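Local atomic coordinates of Endoglucanase(Endo-1,4-beta-glucanase)protein (Pseudomonas stutzeri, PDB entry 6R2J), a protein that probably hydrolyses the beta-1,4-glucosidic bonds of cellulose as a glycosyl hydrolase family 5 endoglucanase, and is seen here with cellobiose bound. Residues R53-P58 and Q92-D97; H99-Y104 and E144-V149; Q264-L269 and M307-K312. All coordinates share one frame; numbering follows the deposited sequence. Where two conformers were deposited one is given.

Interaction 1 of 3, residues R53-P58 and Q92-D97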
loop_
_atom_site.group_PDB
_atom_site.type_symbol
_atom_site.label_atom_id
_atom_site.label_comp_id
_atom_site.label_asym_id
_atom_site.label_seq_id
_atom_site.Cartn_x
_atom_site.Cartn_y
_atom_site.Cartn_z
ATOM N N ARG A 53 11.947 0.992 -7.404
ATOM C CA ARG A 53 11.304 2.128 -8.038
ATOM C C ARG A 53 9.848 2.305 -7.624
ATOM O O ARG A 53 9.187 3.237 -8.104
ATOM C CB ARG A 53 11.367 1.953 -9.552
ATOM C CG ARG A 53 12.720 2.170 -10.131
ATOM C CD ARG A 53 12.605 2.371 -11.642
ATOM N NE ARG A 53 13.929 2.472 -12.226
ATOM C CZ ARG A 53 14.460 3.604 -12.650
ATOM N NH1 ARG A 53 13.754 4.739 -12.588
ATOM N NH2 ARG A 53 15.690 3.594 -13.146
ATOM N N LEU A 54 9.336 1.444 -6.748
ATOM C CA LEU A 54 7.955 1.472 -6.300
ATOM C C LEU A 54 7.902 1.788 -4.810
ATOM O O LEU A 54 8.616 1.171 -4.007
ATOM C CB LEU A 54 7.292 0.120 -6.600
ATOM C CG LEU A 54 5.823 -0.111 -6.253
ATOM C CD1 LEU A 54 4.985 0.755 -7.190
ATOM C CD2 LEU A 54 5.423 -1.572 -6.306
ATOM N N ILE A 55 7.045 2.737 -4.452
ATOM C CA ILE A 55 6.873 3.185 -3.082
ATOM C C ILE A 55 5.377 3.292 -2.796
ATOM O O ILE A 55 4.623 3.886 -3.573
ATOM C CB ILE A 55 7.538 4.554 -2.853
ATOM C CG1 ILE A 55 9.026 4.485 -3.209
ATOM C CG2 ILE A 55 7.305 5.031 -1.415
ATOM C CD1 ILE A 55 9.867 3.781 -2.183
ATOM N N ARG A 56 4.955 2.718 -1.674
ATOM C CA ARG A 56 3.629 2.942 -1.123
ATOM C C ARG A 56 3.786 3.868 0.075
ATOM O O ARG A 56 4.600 3.604 0.968
ATOM C CB ARG A 56 2.943 1.634 -0.711
ATOM C CG ARG A 56 1.547 1.874 -0.036
ATOM C CD ARG A 56 0.877 0.548 0.097
ATOM N NE ARG A 56 -0.469 0.493 0.670
ATOM C CZ ARG A 56 -0.755 0.189 1.929
ATOM N NH1 ARG A 56 0.209 -0.027 2.816
ATOM N NH2 ARG A 56 -2.023 0.068 2.291
ATOM N N PHE A 57 3.036 4.958 0.091
ATOM C CA PHE A 57 3.237 5.969 1.125
ATOM C C PHE A 57 1.973 6.248 1.920
ATOM O O PHE A 57 1.097 6.997 1.447
ATOM C CB PHE A 57 3.778 7.261 0.522
ATOM C CG PHE A 57 4.211 8.241 1.562
ATOM C CD1 PHE A 57 5.399 8.038 2.247
ATOM C CD2 PHE A 57 3.416 9.312 1.913
ATOM C CE1 PHE A 57 5.835 8.914 3.242
ATOM C CE2 PHE A 57 3.830 10.181 2.944
ATOM C CZ PHE A 57 5.047 9.987 3.584
ATOM N N PRO A 58 1.847 5.700 3.144
ATOM C CA PRO A 58 0.670 6.002 3.980
ATOM C C PRO A 58 0.644 7.441 4.518
ATOM O O PRO A 58 1.667 8.017 4.914
ATOM C CB PRO A 58 0.760 4.975 5.127
ATOM C CG PRO A 58 1.704 3.890 4.624
ATOM C CD PRO A 58 2.671 4.596 3.699
ATOM N N GLN A 92 11.394 6.989 -9.135
ATOM C CA GLN A 92 10.380 6.200 -8.440
ATOM C C GLN A 92 8.973 6.771 -8.663
ATOM O O GLN A 92 8.783 7.951 -8.970
ATOM C CB GLN A 92 10.670 6.136 -6.924
ATOM C CG GLN A 92 11.912 5.358 -6.551
ATOM C CD GLN A 92 12.583 5.814 -5.269
ATOM O OE1 GLN A 92 12.437 6.948 -4.810
ATOM N NE2 GLN A 92 13.338 4.918 -4.689
ATOM N N LYS A 93 7.968 5.916 -8.461
ATOM C CA LYS A 93 6.571 6.331 -8.505
ATOM C C LYS A 93 5.875 5.835 -7.241
ATOM O O LYS A 93 6.192 4.768 -6.707
ATOM C CB LYS A 93 5.878 5.866 -9.785
ATOM C CG LYS A 93 6.560 6.416 -11.056
ATOM C CD LYS A 93 5.773 6.085 -12.324
ATOM C CE LYS A 93 6.523 6.549 -13.568
ATOM N NZ LYS A 93 5.903 6.126 -14.868
ATOM N N VAL A 94 4.943 6.639 -6.753
ATOM C CA VAL A 94 4.418 6.494 -5.403
ATOM C C VAL A 94 2.932 6.174 -5.438
ATOM O O VAL A 94 2.169 6.764 -6.206
ATOM C CB VAL A 94 4.678 7.781 -4.585
ATOM C CG1 VAL A 94 4.043 7.704 -3.210
ATOM C CG2 VAL A 94 6.192 8.059 -4.525
ATOM N N ILE A 95 2.529 5.264 -4.562
ATOM C CA ILE A 95 1.129 5.005 -4.258
ATOM C C ILE A 95 0.827 5.758 -2.971
ATOM O O ILE A 95 1.289 5.383 -1.889
ATOM C CB ILE A 95 0.853 3.492 -4.130
ATOM C CG1 ILE A 95 1.289 2.765 -5.430
ATOM C CG2 ILE A 95 -0.641 3.154 -3.851
ATOM C CD1 ILE A 95 1.055 1.292 -5.433
ATOM N N LEU A 96 0.039 6.820 -3.093
ATOM C CA LEU A 96 -0.465 7.511 -1.917
ATOM C C LEU A 96 -1.580 6.700 -1.266
ATOM O O LEU A 96 -2.577 6.365 -1.907
ATOM C CB LEU A 96 -0.969 8.907 -2.271
ATOM C CG LEU A 96 0.142 9.847 -2.747
ATOM C CD1 LEU A 96 -0.471 11.213 -3.009
ATOM C CD2 LEU A 96 1.280 9.953 -1.763
ATOM N N ASP A 97 -1.419 6.387 0.015
ATOM C CA ASP A 97 -2.294 5.451 0.711
ATOM C C ASP A 97 -2.969 6.211 1.832
ATOM O O ASP A 97 -2.298 6.607 2.796
ATOM C CB ASP A 97 -1.440 4.307 1.265
ATOM C CG ASP A 97 -2.040 3.631 2.502
ATOM O OD1 ASP A 97 -3.314 3.535 2.614
ATOM O OD2 ASP A 97 -1.161 3.286 3.379
#
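Arg56 and Ile95 face each other where strands 54-58 and 93-97 run parallel, their segment axes 4.5 Å apart at closest approach. Five N-H···O=C bonds join the strands, donated by each in turn, from Lys93 N to Arg53 O through to Asp97 N to Phe57 O. The straightest is Phe57 N to Ile95 O, 2.7 Å long with an angle of 173° at the hydrogen.

Arg56 shows how one residue can pass from this framework into a site. Its CB lies 4.4 Å from Ile95 CB. With CG anti to the backbone N (chi1 177°), CG passes Ile95 O and Asp97 CB, and the extended chain carries NE to the level of the Asp97 carboxylate. There Asp97 OD2 sits over the centre of the guanidinium, 3.4 Å from CZ of Arg56, with the two planes only 12° apart. Arg56 NH2 to Asp97 OD2, at 3.5 Å, is a salt bridge of charge alone, since no N-H points at the oxygen. The N-H groups serve other partners: NE binds Asp140, NH1 binds Glu252 and Asn17, and NH2 binds Glu175 and Asn143. Together they fix the rotation of the guanidinium. Asp97 OD2 has its own bond to His99 ND1, and Pro58 CB lies 3.1 Å from Asp97 OD2.

On the other face of the sheet, Phe57 CB meets Val94 CG1 at 3.8 Å, and both side chains rest on helix 74-89. Two parallel strands joined through that outer helix form a beta-alpha-beta crossover of the family 5 TIM barrel, with Arg56 and Asp97 turned to its interior.

Interaction 2 of 3, residues H99-Y104 and E144-V149. With BGC (beta-D-glucopyranose), chain E; TRS (2-amino-2-hydroxymethyl-propane-1,3-diol), chain G.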
loop_
_atom_site.group_PDB
_atom_site.type_symbol
_atom_site.label_atom_id
_atom_site.label_comp_id
_atom_site.label_asym_id
_atom_site.label_seq_id
_atom_site.Cartn_x
_atom_site.Cartn_y
_atom_site.Cartn_z
ATOM N N HIS A 99 -4.470 5.939 4.923
ATOM C CA HIS A 99 -4.245 4.807 5.823
ATOM C C HIS A 99 -5.273 4.815 6.965
ATOM O O HIS A 99 -4.932 4.858 8.161
ATOM C CB HIS A 99 -2.829 4.937 6.356
ATOM C CG HIS A 99 -2.183 3.648 6.750
ATOM N ND1 HIS A 99 -1.843 2.678 5.835
ATOM C CD2 HIS A 99 -1.771 3.190 7.956
ATOM C CE1 HIS A 99 -1.260 1.673 6.464
ATOM N NE2 HIS A 99 -1.196 1.961 7.751
ATOM N N ASN A 100 -6.559 4.712 6.578
ATOM C CA ASN A 100 -7.628 5.084 7.491
ATOM C C ASN A 100 -8.608 4.002 7.948
ATOM O O ASN A 100 -9.519 4.321 8.721
ATOM C CB ASN A 100 -8.416 6.274 6.922
ATOM C CG ASN A 100 -7.883 7.609 7.400
ATOM O OD1 ASN A 100 -6.869 8.066 6.945
ATOM N ND2 ASN A 100 -8.569 8.221 8.346
ATOM N N TYR A 101 -8.476 2.757 7.517
ATOM C CA TYR A 101 -9.210 1.649 8.145
ATOM C C TYR A 101 -10.732 1.788 8.056
ATOM O O TYR A 101 -11.457 1.300 8.928
ATOM C CB TYR A 101 -8.801 1.501 9.618
ATOM C CG TYR A 101 -7.324 1.267 9.814
ATOM C CD1 TYR A 101 -6.772 0.025 9.621
ATOM C CD2 TYR A 101 -6.491 2.293 10.160
ATOM C CE1 TYR A 101 -5.422 -0.174 9.768
ATOM C CE2 TYR A 101 -5.136 2.098 10.302
ATOM C CZ TYR A 101 -4.600 0.866 10.101
ATOM O OH TYR A 101 -3.238 0.701 10.265
ATOM N N GLY A 102 -11.234 2.422 6.997
ATOM C CA GLY A 102 -12.657 2.656 6.844
ATOM C C GLY A 102 -13.250 3.744 7.723
ATOM O O GLY A 102 -14.484 3.813 7.839
ATOM N N ARG A 103 -12.419 4.604 8.335
ATOM C CA ARG A 103 -12.899 5.503 9.374
ATOM C C ARG A 103 -12.265 6.890 9.277
ATOM O O ARG A 103 -11.159 7.049 8.758
ATOM C CB ARG A 103 -12.631 4.943 10.781
ATOM C CG ARG A 103 -13.376 3.635 11.089
ATOM C CD ARG A 103 -12.716 2.861 12.241
ATOM N NE ARG A 103 -13.611 1.842 12.783
ATOM C CZ ARG A 103 -13.882 0.686 12.178
ATOM N NH1 ARG A 103 -13.325 0.385 11.001
ATOM N NH2 ARG A 103 -14.738 -0.168 12.733
ATOM N N TYR A 104 -12.990 7.885 9.808
ATOM C CA TYR A 104 -12.539 9.267 9.911
ATOM C C TYR A 104 -12.832 9.762 11.329
ATOM O O TYR A 104 -13.992 9.786 11.751
ATOM C CB TYR A 104 -13.234 10.136 8.854
ATOM C CG TYR A 104 -12.837 11.597 8.959
ATOM C CD1 TYR A 104 -11.533 11.989 8.741
ATOM C CD2 TYR A 104 -13.731 12.562 9.340
ATOM C CE1 TYR A 104 -11.140 13.278 8.869
ATOM C CE2 TYR A 104 -13.330 13.876 9.479
ATOM C CZ TYR A 104 -12.028 14.217 9.206
ATOM O OH TYR A 104 -11.587 15.500 9.306
ATOM N N GLU A 144 -6.919 -1.098 4.612
ATOM C CA GLU A 144 -7.471 -2.085 5.540
ATOM C C GLU A 144 -8.853 -1.743 6.128
ATOM O O GLU A 144 -9.007 -1.680 7.352
ATOM C CB GLU A 144 -6.476 -2.451 6.619
ATOM C CG GLU A 144 -5.226 -3.159 6.030
ATOM C CD GLU A 144 -4.218 -3.671 7.070
ATOM O OE1 GLU A 144 -4.414 -3.480 8.291
ATOM O OE2 GLU A 144 -3.187 -4.248 6.627
ATOM N N PRO A 145 -9.869 -1.603 5.289
ATOM C CA PRO A 145 -11.240 -1.557 5.815
ATOM C C PRO A 145 -11.521 -2.755 6.697
ATOM O O PRO A 145 -11.156 -3.883 6.375
ATOM C CB PRO A 145 -12.126 -1.581 4.567
ATOM C CG PRO A 145 -11.226 -1.637 3.405
ATOM C CD PRO A 145 -9.789 -1.528 3.820
ATOM N N HIS A 146 -12.196 -2.512 7.813
ATOM C CA HIS A 146 -12.607 -3.627 8.642
ATOM C C HIS A 146 -13.817 -3.221 9.446
ATOM O O HIS A 146 -13.973 -2.048 9.794
ATOM C CB HIS A 146 -11.496 -4.054 9.601
ATOM C CG HIS A 146 -11.151 -3.020 10.632
ATOM N ND1 HIS A 146 -11.593 -3.076 11.935
ATOM C CD2 HIS A 146 -10.382 -1.912 10.554
ATOM C CE1 HIS A 146 -11.098 -2.054 12.615
ATOM N NE2 HIS A 146 -10.363 -1.332 11.797
ATOM N N SER A 147 -14.674 -4.210 9.713
ATOM C CA SER A 147 -15.876 -4.010 10.516
ATOM C C SER A 147 -16.620 -2.761 10.074
ATOM O O SER A 147 -16.947 -1.892 10.881
ATOM C CB SER A 147 -15.553 -3.953 12.013
ATOM O OG SER A 147 -14.826 -5.105 12.444
ATOM N N THR A 148 -16.877 -2.657 8.775
ATOM C CA THR A 148 -17.531 -1.459 8.252
ATOM C C THR A 148 -19.046 -1.608 8.103
ATOM O O THR A 148 -19.690 -0.730 7.528
ATOM C CB THR A 148 -16.900 -0.959 6.949
ATOM O OG1 THR A 148 -17.191 -1.889 5.893
ATOM C CG2 THR A 148 -15.399 -0.764 7.109
ATOM N N VAL A 149 -19.624 -2.668 8.664
ATOM C CA VAL A 149 -21.051 -3.002 8.544
ATOM C C VAL A 149 -21.648 -2.652 7.185
ATOM O O VAL A 149 -22.643 -1.911 7.102
ATOM C CB VAL A 149 -21.883 -2.379 9.683
ATOM C CG1 VAL A 149 -21.673 -3.148 11.011
ATOM C CG2 VAL A 149 -21.591 -0.892 9.788
HETATM C C2 BGC E . -5.656 -9.406 8.491
HETATM C C3 BGC E . -5.396 -9.070 7.057
HETATM C C4 BGC E . -4.422 -7.940 7.128
HETATM C C5 BGC E . -3.450 -7.933 8.266
HETATM C C6 BGC E . -2.605 -6.726 7.986
HETATM C C1 BGC E . -4.690 -9.214 9.688
HETATM O O2 BGC E . -6.380 -10.703 8.453
HETATM O O3 BGC E . -6.579 -8.671 6.356
HETATM O O4 BGC E . -3.947 -8.027 5.804
HETATM O O5 BGC E . -4.247 -7.804 9.538
HETATM O O6 BGC E . -1.960 -6.356 9.233
HETATM C C TRS G . -0.511 -2.459 9.041
HETATM C C1 TRS G . -0.753 -1.208 8.180
HETATM C C2 TRS G . 0.979 -2.853 9.061
HETATM C C3 TRS G . -1.023 -2.217 10.482
HETATM N N TRS G . -1.243 -3.572 8.394
HETATM O O1 TRS G . -1.811 -1.444 7.287
HETATM O O2 TRS G . 1.166 -4.142 9.636
HETATM O O3 TRS G . -2.380 -1.810 10.452
#
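Arg103 NH1 is held by two carbonyl oxygens, both in the guanidinium plane: His146 O across the contact at 2.8 Å, almost straight at 178°, and Tyr101 O of its own loop at 2.9 Å. The bond from NH2 to Ser147 O is weak. Fixed in this way, the guanidinium lies flat on the His146 imidazole, planes 15° apart, with NH1 3.5 Å above the ring and offset toward its rim. The ring of Trp179 also stacks with His146.

Tyr101 enters from the same loop, a type I' turn from Asn100 to Arg103. Its CB packs by His146 CD2, while the ring runs beside Glu144, pointing the same way, with CD1 3.6 Å from Glu144 O. The two tips meet one bound Tris molecule, probably from the crystallisation liquor: Tyr101 OH bonds to its O3 at 2.7 Å, in the plane of the ring at its edge, and the Tris N donates to Glu144 OE2, also at 2.7 Å. That carboxylate oxygen has a further partner in His206 ND1.

Glu144 belongs to the pocket that holds the glycan, so the arginine-histidine stack ties together two loops that follow barrel strands and border the substrate cleft of a family 5 TIM barrel.

Interaction 3 of 3, residues Q264-L269 and M307-K312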
loop_
_atom_site.group_PDB
_atom_site.type_symbol
_atom_site.label_atom_id
_atom_site.label_comp_id
_atom_site.label_asym_id
_atom_site.label_seq_id
_atom_site.Cartn_x
_atom_site.Cartn_y
_atom_site.Cartn_z
ATOM N N GLN A 264 12.291 -17.739 4.785
ATOM C CA GLN A 264 11.973 -18.697 3.744
ATOM C C GLN A 264 10.625 -18.382 3.119
ATOM O O GLN A 264 10.481 -18.428 1.893
ATOM C CB GLN A 264 11.939 -20.099 4.311
ATOM C CG GLN A 264 12.201 -21.108 3.226
ATOM C CD GLN A 264 13.635 -21.038 2.742
ATOM O OE1 GLN A 264 14.561 -20.854 3.545
ATOM N NE2 GLN A 264 13.825 -21.128 1.424
ATOM N N ALA A 265 9.630 -18.059 3.959
ATOM C CA ALA A 265 8.285 -17.736 3.505
ATOM C C ALA A 265 8.276 -16.522 2.605
ATOM O O ALA A 265 7.503 -16.483 1.643
ATOM C CB ALA A 265 7.374 -17.547 4.717
ATOM N N MET A 266 9.141 -15.537 2.885
ATOM C CA MET A 266 9.210 -14.352 2.047
ATOM C C MET A 266 9.807 -14.679 0.694
ATOM O O MET A 266 9.273 -14.258 -0.332
ATOM C CB MET A 266 10.049 -13.289 2.721
ATOM C CG MET A 266 10.206 -12.018 1.948
ATOM S SD MET A 266 10.933 -10.679 2.938
ATOM C CE MET A 266 11.468 -9.493 1.678
ATOM N N ASP A 267 10.923 -15.409 0.681
ATOM C CA ASP A 267 11.520 -15.843 -0.579
ATOM C C ASP A 267 10.508 -16.577 -1.466
ATOM O O ASP A 267 10.381 -16.291 -2.662
ATOM C CB ASP A 267 12.711 -16.749 -0.265
ATOM C CG ASP A 267 13.867 -16.545 -1.250
ATOM O OD1 ASP A 267 14.435 -15.398 -1.295
ATOM O OD2 ASP A 267 14.209 -17.538 -1.953
ATOM N N ASN A 268 9.764 -17.511 -0.896
ATOM C CA ASN A 268 8.831 -18.256 -1.730
ATOM C C ASN A 268 7.643 -17.400 -2.143
ATOM O O ASN A 268 7.105 -17.582 -3.239
ATOM C CB ASN A 268 8.364 -19.484 -0.975
ATOM C CG ASN A 268 9.460 -20.466 -0.757
ATOM O OD1 ASN A 268 10.329 -20.631 -1.619
ATOM N ND2 ASN A 268 9.437 -21.136 0.394
ATOM N N LEU A 269 7.197 -16.491 -1.272
ATOM C CA LEU A 269 6.125 -15.579 -1.664
ATOM C C LEU A 269 6.546 -14.709 -2.849
ATOM O O LEU A 269 5.855 -14.658 -3.868
ATOM C CB LEU A 269 5.707 -14.719 -0.475
ATOM C CG LEU A 269 4.762 -13.585 -0.831
ATOM C CD1 LEU A 269 3.369 -14.075 -1.257
ATOM C CD2 LEU A 269 4.680 -12.583 0.342
ATOM N N MET A 307 16.215 -6.596 3.012
ATOM C CA MET A 307 16.666 -6.031 1.743
ATOM C C MET A 307 17.492 -7.054 0.968
ATOM O O MET A 307 17.272 -7.272 -0.227
ATOM C CB MET A 307 17.446 -4.737 2.011
ATOM C CG MET A 307 17.895 -3.945 0.789
ATOM S SD MET A 307 16.638 -3.590 -0.414
ATOM C CE MET A 307 15.805 -2.199 0.359
ATOM N N GLU A 308 18.426 -7.721 1.636
ATOM C CA GLU A 308 19.220 -8.743 0.972
ATOM C C GLU A 308 18.348 -9.870 0.427
ATOM O O GLU A 308 18.636 -10.409 -0.647
ATOM C CB GLU A 308 20.285 -9.248 1.946
ATOM C CG GLU A 308 21.242 -8.141 2.419
ATOM C CD GLU A 308 22.393 -8.679 3.244
ATOM O OE1 GLU A 308 22.197 -9.716 3.919
ATOM O OE2 GLU A 308 23.486 -8.060 3.221
ATOM N N LEU A 309 17.266 -10.217 1.123
ATOM C CA LEU A 309 16.392 -11.267 0.603
ATOM C C LEU A 309 15.586 -10.783 -0.597
ATOM O O LEU A 309 15.273 -11.578 -1.490
ATOM C CB LEU A 309 15.480 -11.795 1.712
ATOM C CG LEU A 309 14.632 -12.973 1.257
ATOM C CD1 LEU A 309 14.837 -14.266 2.003
ATOM C CD2 LEU A 309 13.165 -12.541 1.365
ATOM N N MET A 310 15.233 -9.494 -0.621
ATOM C CA MET A 310 14.439 -8.957 -1.717
ATOM C C MET A 310 15.218 -8.988 -3.023
ATOM O O MET A 310 14.638 -9.197 -4.090
ATOM C CB MET A 310 14.036 -7.513 -1.405
ATOM C CG MET A 310 12.837 -7.317 -0.483
ATOM S SD MET A 310 12.303 -5.536 -0.556
ATOM C CE MET A 310 12.085 -5.355 -2.310
ATOM N N ARG A 311 16.528 -8.766 -2.966
ATOM C CA ARG A 311 17.274 -8.473 -4.186
ATOM C C ARG A 311 17.187 -9.589 -5.227
ATOM O O ARG A 311 17.166 -9.296 -6.434
ATOM C CB ARG A 311 18.721 -8.113 -3.850
ATOM C CG ARG A 311 18.843 -6.734 -3.237
ATOM C CD ARG A 311 20.232 -6.184 -3.391
ATOM N NE ARG A 311 21.212 -6.957 -2.626
ATOM C CZ ARG A 311 21.821 -6.527 -1.528
ATOM N NH1 ARG A 311 21.522 -5.318 -1.059
ATOM N NH2 ARG A 311 22.750 -7.286 -0.929
ATOM N N LYS A 312 17.153 -10.863 -4.803
ATOM C CA LYS A 312 17.103 -11.927 -5.800
ATOM C C LYS A 312 15.837 -11.868 -6.635
ATOM O O LYS A 312 15.809 -12.450 -7.731
ATOM C CB LYS A 312 17.277 -13.311 -5.165
ATOM C CG LYS A 312 16.019 -13.959 -4.635
ATOM C CD LYS A 312 16.277 -15.376 -4.056
ATOM C CE LYS A 312 17.324 -15.384 -2.901
ATOM N NZ LYS A 312 17.057 -14.474 -1.702
#
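Met266 and Leu309 meet between two helices of the outer layer of the TIM barrel, 260-276 and 305-311, which follow the last two strands of its sheet in chain order. Measured on the short segments, the axes are 10.0 Å apart at closest approach and inclined at 29°, so side chains, not backbones, make the contact.

The apolar part belongs to Met266. Its CG is anti to the backbone N, and the extended chain slides past Leu309, the two side chains running in opposite directions. The modelled approach of Met266 CG to Leu309 CD2 is too short to be trusted. At the tip, Met266 CE meets Met310 CG at 3.4 Å, a tight fit, while Tyr253 and Ile255 also touch this methionine. Leu309 turns its other methyl, CD1, to Asp267, lying 4.0 Å from CB and 3.5 Å from OD1.

The polar part is a salt bridge nearer the surface. Lys312 NZ donates to Asp267 OD1 at 2.8 Å, meeting it on the syn side, 23° out of the carboxylate plane. The lysine crosses the aspartate at about a right angle, and Lys312 CE lies 3.3 Å from Asp267 OD1. His313 NE2 is a second partner of OD1, so one oxygen serves two groups, of the adjoining residues Lys312 and His313. An alanine in place of Asp267 would probably leave the lysine charge and His313 NE2 without their shared acceptor and the lysine tip freer to turn.

The bend at the end of the lysine (chi4 56°) brings Lys312 NZ back toward helix 305-311, where it makes a weak bond of 3.4 Å to Leu309 O.

Read from the N terminus, the three contacts follow in series; none nests in or crosses another. Interaction 1 closes a 33-residue connection containing helix 74-89 and joins neighbouring barrel strands. The chain then runs directly from strand 93-98 into the first loop of interaction 2, which closes 39 residues around helix 116-130 and strand 136-140 and ties loops at the C-terminal ends of the barrel strands. These two contacts touch where Pro58 CB packs on His99 ND1. Interaction 3 closes the last connection, of 37 residues, which includes strand 280-285, and joins outer helices. It lies across the chain's centre from interaction 2, about 30 Å between centres. Together they sample barrel wall, substrate-side loops and outer helical layer.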